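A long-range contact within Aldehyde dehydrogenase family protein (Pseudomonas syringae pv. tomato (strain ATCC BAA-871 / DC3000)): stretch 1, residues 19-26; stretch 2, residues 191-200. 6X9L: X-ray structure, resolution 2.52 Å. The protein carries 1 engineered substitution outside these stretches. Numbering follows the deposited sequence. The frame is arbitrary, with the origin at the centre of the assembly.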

# COMPACT_ATOMS: atom_id res chain seq x y z
N PHE A 19 19.77 21.06 12.12
CA PHE A 19 19.25 19.87 11.46
C PHE A 19 20.43 19.05 10.96
O PHE A 19 21.51 19.58 10.68
CB PHE A 19 18.31 20.24 10.30
CG PHE A 19 17.10 21.03 10.72
CD1 PHE A 19 16.50 20.82 11.96
CD2 PHE A 19 16.56 22.02 9.89
CE1 PHE A 19 15.38 21.57 12.35
CE2 PHE A 19 15.45 22.76 10.28
CZ PHE A 19 14.86 22.54 11.50
N TYR A 20 20.24 17.73 10.85
CA TYR A 20 21.27 16.85 10.29
C TYR A 20 20.93 16.58 8.83
O TYR A 20 20.07 15.75 8.51
CB TYR A 20 21.42 15.56 11.08
CG TYR A 20 22.64 14.77 10.63
CD1 TYR A 20 23.91 15.11 11.08
CD2 TYR A 20 22.53 13.72 9.74
CE1 TYR A 20 25.04 14.40 10.66
CE2 TYR A 20 23.65 13.01 9.32
CZ TYR A 20 24.90 13.35 9.78
OH TYR A 20 26.01 12.63 9.37
N ILE A 21 21.64 17.27 7.94
CA ILE A 21 21.40 17.23 6.51
C ILE A 21 22.73 17.00 5.80
O ILE A 21 23.67 17.78 5.98
CB ILE A 21 20.73 18.53 6.02
CG1 ILE A 21 19.38 18.69 6.71
CG2 ILE A 21 20.58 18.54 4.50
CD1 ILE A 21 18.58 19.84 6.20
N ASP A 22 22.81 15.92 5.03
CA ASP A 22 23.92 15.69 4.11
C ASP A 22 25.25 15.51 4.85
O ASP A 22 26.30 15.94 4.37
CB ASP A 22 24.01 16.82 3.09
CG ASP A 22 24.90 16.49 1.92
OD1 ASP A 22 25.08 15.29 1.62
OD2 ASP A 22 25.43 17.43 1.31
N GLY A 23 25.21 14.88 6.02
CA GLY A 23 26.40 14.54 6.76
C GLY A 23 26.88 15.58 7.75
O GLY A 23 27.91 15.37 8.40
N HIS A 24 26.16 16.69 7.91
CA HIS A 24 26.59 17.76 8.79
C HIS A 24 25.37 18.32 9.50
O HIS A 24 24.24 18.11 9.07
CB HIS A 24 27.31 18.89 8.02
CG HIS A 24 28.21 18.41 6.93
ND1 HIS A 24 27.74 18.04 5.69
CD2 HIS A 24 29.56 18.25 6.88
CE1 HIS A 24 28.75 17.67 4.93
NE2 HIS A 24 29.87 17.79 5.62
N TRP A 25 25.62 19.04 10.59
CA TRP A 25 24.62 19.86 11.26
C TRP A 25 24.61 21.24 10.64
O TRP A 25 25.64 21.93 10.63
CB TRP A 25 24.92 19.96 12.75
CG TRP A 25 24.85 18.67 13.44
CD1 TRP A 25 25.88 17.86 13.77
CD2 TRP A 25 23.66 18.02 13.90
NE1 TRP A 25 25.43 16.75 14.40
CE2 TRP A 25 24.06 16.81 14.49
CE3 TRP A 25 22.30 18.34 13.85
CZ2 TRP A 25 23.14 15.91 15.04
CZ3 TRP A 25 21.39 17.44 14.40
CH2 TRP A 25 21.82 16.24 14.98
N SER A 26 23.47 21.65 10.11
CA SER A 26 23.36 22.93 9.44
C SER A 26 22.29 23.78 10.11
O SER A 26 21.37 23.27 10.75
CB SER A 26 23.03 22.75 7.96
OG SER A 26 22.80 21.39 7.69
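Stretch 2 (191-200) ALLFAQLVHD

The contact between residues 19-26 and 191-200 is a small packing of a helix against a β-hairpin, in which two aromatic side chains of the hairpin close over one alanine of the helix and each makes a hydrogen bond to a polar helical side chain. It illustrates a general principle: a large aromatic residue can fill the space between two backbones with its carbon surface and still satisfy its one polar atom at the margin.

The first stretch is a tight hairpin. Strands 19-21 and 24-26 are joined by a type I' turn from I21 to H24, and the ladder is held by F19 N to S26 O at 3.1 Å, S26 N to F19 O at 2.9 Å and I21 N to H24 O at 3.0 Å, with a weak return bond from H24 N to I21 O at 3.3 Å. D22 and G23 both have positive phi, as this turn requires. At the G23 backbone angles a CB would be jammed against the carbonyl oxygen of D22, which by itself calls for glycine.

The second stretch is helical throughout, part of a helix that extends beyond it at both ends. Its chain direction makes an angle of 141° with that of strand 24-26, so the two run obliquely antiparallel, and their axes approach no closer than 10.6 Å. Such a separation leaves room for side chains between the backbones. In register, Y20 lies nearest A195 and G23 nearest H199, each pair with its CA atoms 6.9 Å apart. L192, A195, Q196 and H199 supply the contacts from the helix, a spacing of three and four residues that brings successive turns round to the same side.

A195 is the middle of this surface. Its CA-to-CB bond points toward the hairpin, and its short side chain meets both aromatics: A195 CB lies 4.2 Å from Y20 CB and 3.8 Å from W25 CH2. The indole starts from a CA-to-CB bond directed sideways, yet with chi1 in the m rotamer its end comes nearer the helix. There W25 CZ3 also packs 3.9 Å from L192 CD2, while at the ring edge W25 NE1 donates a hydrogen bond to Q196 OE1 at 3.2 Å. The amide of Q196 is engaged at both ends, since Q196 NE2 donates to D200 OD1 at 3.2 Å, one helical turn further on.

Y20 reaches along the helix in the other direction. Its t rotamer carries the phenol past A195 to H199, where Y20 OH and H199 ND1 are hydrogen bonded at 2.8 Å. Each of these atoms lies near the plane of the other's ring, and the two rings meet obliquely, their planes at 72° and their centroids 5.8 Å apart. The same imidazole approaches the turn, with H199 CE1 3.5 Å from G23 O. In all, the two stretches bury 328 Å², a modest area between touching residues at least 167 positions apart in sequence.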

# COMPACT_ATOMS: atom_id res chain seq x y z
N ALA A 191 16.18 11.55 19.33
CA ALA A 191 16.48 11.61 17.90
C ALA A 191 17.77 12.39 17.64
O ALA A 191 18.59 11.99 16.80
CB ALA A 191 15.29 12.23 17.15
N LEU A 192 17.99 13.49 18.38
CA LEU A 192 19.24 14.23 18.23
C LEU A 192 20.46 13.36 18.51
O LEU A 192 21.44 13.41 17.77
CB LEU A 192 19.25 15.45 19.15
CG LEU A 192 18.44 16.68 18.73
CD1 LEU A 192 18.57 17.75 19.79
CD2 LEU A 192 18.89 17.19 17.37
N LEU A 193 20.41 12.55 19.58
CA LEU A 193 21.49 11.60 19.87
C LEU A 193 21.61 10.54 18.79
O LEU A 193 22.71 10.13 18.42
CB LEU A 193 21.25 10.92 21.22
CG LEU A 193 21.42 11.78 22.46
CD1 LEU A 193 21.11 10.94 23.71
CD2 LEU A 193 22.83 12.29 22.48
N PHE A 194 20.47 10.06 18.28
CA PHE A 194 20.49 9.02 17.26
C PHE A 194 21.15 9.49 15.96
O PHE A 194 21.91 8.74 15.34
CB PHE A 194 19.07 8.55 16.97
CG PHE A 194 18.97 7.60 15.81
CD1 PHE A 194 19.34 6.27 15.96
CD2 PHE A 194 18.55 8.06 14.58
CE1 PHE A 194 19.25 5.42 14.89
CE2 PHE A 194 18.46 7.20 13.50
CZ PHE A 194 18.81 5.89 13.66
N ALA A 195 20.86 10.72 15.53
CA ALA A 195 21.51 11.26 14.34
C ALA A 195 23.02 11.31 14.53
O ALA A 195 23.78 10.88 13.66
CB ALA A 195 20.96 12.65 14.01
N GLN A 196 23.46 11.84 15.68
CA GLN A 196 24.89 11.83 16.00
C GLN A 196 25.46 10.43 15.92
O GLN A 196 26.60 10.24 15.48
CB GLN A 196 25.10 12.39 17.41
CG GLN A 196 26.55 12.64 17.74
CD GLN A 196 27.19 13.56 16.74
OE1 GLN A 196 26.74 14.70 16.55
NE2 GLN A 196 28.25 13.07 16.07
N LEU A 197 24.65 9.44 16.32
CA LEU A 197 25.09 8.05 16.38
C LEU A 197 25.31 7.46 14.99
O LEU A 197 26.32 6.78 14.75
CB LEU A 197 24.06 7.22 17.16
CG LEU A 197 24.40 5.76 17.46
CD1 LEU A 197 23.90 5.37 18.85
CD2 LEU A 197 23.79 4.85 16.41
N VAL A 198 24.37 7.67 14.06
CA VAL A 198 24.60 7.18 12.70
C VAL A 198 25.76 7.94 12.05
O VAL A 198 26.52 7.36 11.27
CB VAL A 198 23.33 7.23 11.81
CG1 VAL A 198 22.09 6.61 12.53
CG2 VAL A 198 23.04 8.64 11.33
N HIS A 199 25.94 9.21 12.38
CA HIS A 199 27.11 9.93 11.89
C HIS A 199 28.40 9.24 12.33
O HIS A 199 29.26 8.92 11.50
CB HIS A 199 27.10 11.37 12.38
CG HIS A 199 28.31 12.14 11.97
ND1 HIS A 199 28.50 12.59 10.68
CD2 HIS A 199 29.41 12.52 12.66
CE1 HIS A 199 29.66 13.22 10.59
NE2 HIS A 199 30.23 13.19 11.78
N ASP A 200 28.53 9.01 13.64
CA ASP A 200 29.71 8.35 14.19
C ASP A 200 29.86 6.92 13.67
O ASP A 200 30.98 6.42 13.54
CB ASP A 200 29.64 8.37 15.71
CG ASP A 200 29.79 9.77 16.28
OD1 ASP A 200 30.30 10.66 15.58
OD2 ASP A 200 29.40 9.99 17.45